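Local coordinates for oxidoreductase, short chain dehydrogenase/reductase family protein (Bifidobacterium adolescentis L2-32, PDB 6OW4) that acts as an NADH-dependent 20beta-hydroxysteroid dehydrogenase of the short-chain dehydrogenase/reductase family, at residues E209-L214 and S225-P230. Numbering follows the deposited sequence.
Sequences EHSRYL and SNTISP. With NAD (nicotinamide-adenine-dinucleotide), chain N.
Helix 198-217 leads into strand 223-230 of the central parallel sheet of a Rossmann fold, and here the helix rests on the first half of that strand. Ser211 and Ser225 make the link. Their hydroxyls meet tip to tip, with Ser211 OG and Ser225 OG hydrogen-bonded at 2.6 Å; either could be the donor. The CB of each serine points toward the other segment, and OG, anti to the backbone N (chi1 -180° in Ser211, -178° in Ser225), carries on to meet the other OG. Ser225 OG also lies 3.0 Å from Ser211 O on the helix backbone. The short serine side chains let the two backbones come close, and the CA atoms of Ser211 and Ser225 are 5.5 Å apart. The axes of the two segments approach to 6.9 Å and run nearly antiparallel, at 158°.

Carbon atoms flank the hydroxyl pair. The methyl CG2 of Thr227 packs against Ser211 CB at 3.6 Å. The other branch of Thr227, OG1, is hydrogen-bonded to Asp284 on the neighbouring strand 284-287. Leu214 CB makes a loose van der Waals contact with Ser225 OG at 4.1 Å. Both serines are buried, and Phe178 of strand 174-179 packs against them and Leu214.

Glu209 and Arg212 face away from the strand and are joined by a salt bridge. Arg212 NH2 reaches His185 O of a second subunit and Ser292 O of a third, so this helix also serves the tetramer interface. At its far end the strand reaches the cofactor, where Pro230 CG lies 3.8 Å from C5N of the nicotinamide ring. A helix laid antiparallel on the strand that follows it, with the cofactor at the strand's C-terminal end, is the alpha-beta unit of the Rossmann fold of short-chain dehydrogenases.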
loop_
_atom_site.group_PDB
_atom_site.type_symbol
_atom_site.label_atom_id
_atom_site.label_comp_id
_atom_site.label_asym_id
_atom_site.label_seq_id
_atom_site.Cartn_x
_atom_site.Cartn_y
_atom_site.Cartn_z
ATOM N N GLU F 209 3.563 -11.308 1.688
ATOM C CA GLU F 209 4.896 -10.937 1.138
ATOM C C GLU F 209 5.661 -12.202 0.722
ATOM O O GLU F 209 6.564 -12.087 -0.133
ATOM C CB GLU F 209 5.686 -10.105 2.151
ATOM C CG GLU F 209 6.976 -9.522 1.597
ATOM C CD GLU F 209 6.834 -8.717 0.315
ATOM O OE1 GLU F 209 5.804 -8.035 0.157
ATOM O OE2 GLU F 209 7.752 -8.776 -0.530
ATOM N N HIS F 210 5.320 -13.362 1.295
ATOM C CA HIS F 210 5.852 -14.691 0.885
ATOM C C HIS F 210 5.339 -15.022 -0.523
ATOM O O HIS F 210 6.167 -15.360 -1.390
ATOM C CB HIS F 210 5.494 -15.770 1.920
ATOM C CG HIS F 210 5.773 -17.165 1.469
ATOM N ND1 HIS F 210 7.039 -17.588 1.114
ATOM C CD2 HIS F 210 4.963 -18.236 1.323
ATOM C CE1 HIS F 210 6.996 -18.858 0.766
ATOM N NE2 HIS F 210 5.732 -19.280 0.885
ATOM N N SER F 211 4.023 -14.914 -0.736
ATOM C CA SER F 211 3.345 -15.138 -2.041
ATOM C C SER F 211 3.955 -14.213 -3.100
ATOM O O SER F 211 4.238 -14.693 -4.212
ATOM C CB SER F 211 1.851 -14.939 -1.922
ATOM O OG SER F 211 1.207 -15.157 -3.170
ATOM N N ARG F 212 4.163 -12.941 -2.746
ATOM C CA ARG F 212 4.757 -11.900 -3.627
ATOM C C ARG F 212 6.155 -12.341 -4.075
ATOM O O ARG F 212 6.468 -12.159 -5.268
ATOM C CB ARG F 212 4.781 -10.539 -2.921
ATOM C CG ARG F 212 3.470 -9.777 -3.043
ATOM C CD ARG F 212 3.359 -8.545 -2.165
ATOM N NE ARG F 212 4.323 -7.495 -2.473
ATOM C CZ ARG F 212 4.279 -6.687 -3.533
ATOM N NH1 ARG F 212 3.327 -6.806 -4.444
ATOM N NH2 ARG F 212 5.212 -5.764 -3.688
ATOM N N TYR F 213 6.963 -12.910 -3.173
ATOM C CA TYR F 213 8.339 -13.363 -3.501
ATOM C C TYR F 213 8.277 -14.533 -4.489
ATOM O O TYR F 213 9.025 -14.503 -5.486
ATOM C CB TYR F 213 9.154 -13.783 -2.274
ATOM C CG TYR F 213 10.505 -14.319 -2.668
ATOM C CD1 TYR F 213 11.579 -13.468 -2.879
ATOM C CD2 TYR F 213 10.687 -15.668 -2.932
ATOM C CE1 TYR F 213 12.810 -13.949 -3.292
ATOM C CE2 TYR F 213 11.912 -16.165 -3.347
ATOM C CZ TYR F 213 12.977 -15.301 -3.528
ATOM O OH TYR F 213 14.184 -15.786 -3.941
ATOM N N LEU F 214 7.437 -15.536 -4.209
ATOM C CA LEU F 214 7.311 -16.764 -5.041
ATOM C C LEU F 214 6.874 -16.373 -6.459
ATOM O O LEU F 214 7.408 -16.962 -7.417
ATOM C CB LEU F 214 6.316 -17.734 -4.395
ATOM C CG LEU F 214 6.756 -18.369 -3.074
ATOM C CD1 LEU F 214 5.691 -19.325 -2.560
ATOM C CD2 LEU F 214 8.087 -19.093 -3.217
ATOM N N SER F 225 1.420 -16.796 -8.245
ATOM C CA SER F 225 1.203 -16.815 -6.776
ATOM C C SER F 225 0.455 -15.549 -6.357
ATOM O O SER F 225 1.007 -14.448 -6.539
ATOM C CB SER F 225 2.507 -16.946 -6.030
ATOM O OG SER F 225 2.285 -16.998 -4.625
ATOM N N ASN F 226 -0.753 -15.712 -5.817
ATOM C CA ASN F 226 -1.628 -14.591 -5.383
ATOM C C ASN F 226 -2.229 -14.928 -4.017
ATOM O O ASN F 226 -2.215 -16.113 -3.635
ATOM C CB ASN F 226 -2.717 -14.297 -6.416
ATOM C CG ASN F 226 -2.154 -13.801 -7.730
ATOM O OD1 ASN F 226 -1.653 -12.680 -7.811
ATOM N ND2 ASN F 226 -2.232 -14.626 -8.763
ATOM N N THR F 227 -2.732 -13.907 -3.322
ATOM C CA THR F 227 -3.420 -14.032 -2.014
ATOM C C THR F 227 -4.867 -13.554 -2.139
ATOM O O THR F 227 -5.139 -12.670 -2.973
ATOM C CB THR F 227 -2.689 -13.243 -0.925
ATOM O OG1 THR F 227 -2.628 -11.882 -1.347
ATOM C CG2 THR F 227 -1.297 -13.767 -0.661
ATOM N N ILE F 228 -5.748 -14.140 -1.329
ATOM C CA ILE F 228 -7.142 -13.673 -1.095
ATOM C C ILE F 228 -7.218 -13.203 0.359
ATOM O O ILE F 228 -6.863 -13.995 1.249
ATOM C CB ILE F 228 -8.151 -14.792 -1.413
ATOM C CG1 ILE F 228 -7.995 -15.281 -2.856
ATOM C CG2 ILE F 228 -9.577 -14.344 -1.121
ATOM C CD1 ILE F 228 -8.824 -16.499 -3.186
ATOM N N SER F 229 -7.630 -11.952 0.575
ATOM C CA SER F 229 -7.766 -11.316 1.911
ATOM C C SER F 229 -9.245 -11.150 2.237
ATOM O O SER F 229 -9.784 -10.048 2.133
ATOM C CB SER F 229 -7.035 -10.004 1.953
ATOM O OG SER F 229 -5.639 -10.208 1.818
ATOM N N PRO F 230 -9.953 -12.233 2.635
ATOM C CA PRO F 230 -11.373 -12.133 2.961
ATOM C C PRO F 230 -11.591 -11.242 4.191
ATOM O O PRO F 230 -10.742 -11.229 5.064
ATOM C CB PRO F 230 -11.802 -13.583 3.238
ATOM C CG PRO F 230 -10.520 -14.288 3.619
ATOM C CD PRO F 230 -9.434 -13.597 2.821
HETATM P PA NAD N . -12.024 -22.864 9.710
HETATM O O1A NAD N . -11.438 -22.810 11.083
HETATM O O2A NAD N . -13.115 -23.943 9.652
HETATM O O5B NAD N . -10.918 -23.202 8.618
HETATM C C5B NAD N . -9.566 -23.456 9.002
HETATM C C4B NAD N . -9.226 -24.920 8.601
HETATM O O4B NAD N . -7.670 -25.069 8.673
HETATM C C3B NAD N . -9.731 -25.771 9.392
HETATM O O3B NAD N . -10.480 -26.816 8.673
HETATM C C2B NAD N . -8.465 -26.478 10.206
HETATM O O2B NAD N . -8.771 -27.874 10.497
HETATM C C1B NAD N . -7.455 -26.380 9.438
HETATM N N9A NAD N . -6.207 -26.298 10.262
HETATM C C8A NAD N . -5.728 -25.541 11.277
HETATM N N7A NAD N . -4.492 -25.999 11.598
HETATM C C5A NAD N . -4.210 -27.037 10.784
HETATM C C6A NAD N . -3.079 -27.860 10.694
HETATM N N6A NAD N . -1.828 -27.955 11.372
HETATM N N1A NAD N . -3.039 -28.852 9.773
HETATM C C2A NAD N . -4.102 -29.056 8.927
HETATM N N3A NAD N . -5.224 -28.241 9.014
HETATM C C4A NAD N . -5.268 -27.234 9.948
HETATM O O3 NAD N . -12.682 -21.396 9.360
HETATM P PN NAD N . -12.504 -20.651 7.942
HETATM O O1N NAD N . -13.323 -19.391 7.964
HETATM O O2N NAD N . -12.992 -21.571 6.822
HETATM O O5D NAD N . -10.969 -20.258 7.748
HETATM C C5D NAD N . -10.233 -20.710 6.621
HETATM C C4D NAD N . -9.042 -19.748 6.368
HETATM O O4D NAD N . -9.492 -18.559 6.074
HETATM C C3D NAD N . -8.193 -19.594 7.616
HETATM O O3D NAD N . -6.865 -19.648 7.284
HETATM C C2D NAD N . -8.569 -18.185 8.165
HETATM O O2D NAD N . -7.408 -17.667 8.941
HETATM C C1D NAD N . -8.820 -17.501 7.102
HETATM N N1N NAD N . -9.749 -16.382 7.294
HETATM C C2N NAD N . -11.089 -16.610 7.578
HETATM C C3N NAD N . -11.969 -15.531 7.757
HETATM C C7N NAD N . -13.463 -15.768 8.083
HETATM O O7N NAD N . -14.076 -14.942 8.734
HETATM N N7N NAD N . -14.139 -16.935 7.632
HETATM C C4N NAD N . -11.500 -14.236 7.643
HETATM C C5N NAD N . -10.165 -14.003 7.354
HETATM C C6N NAD N . -9.294 -15.086 7.172
#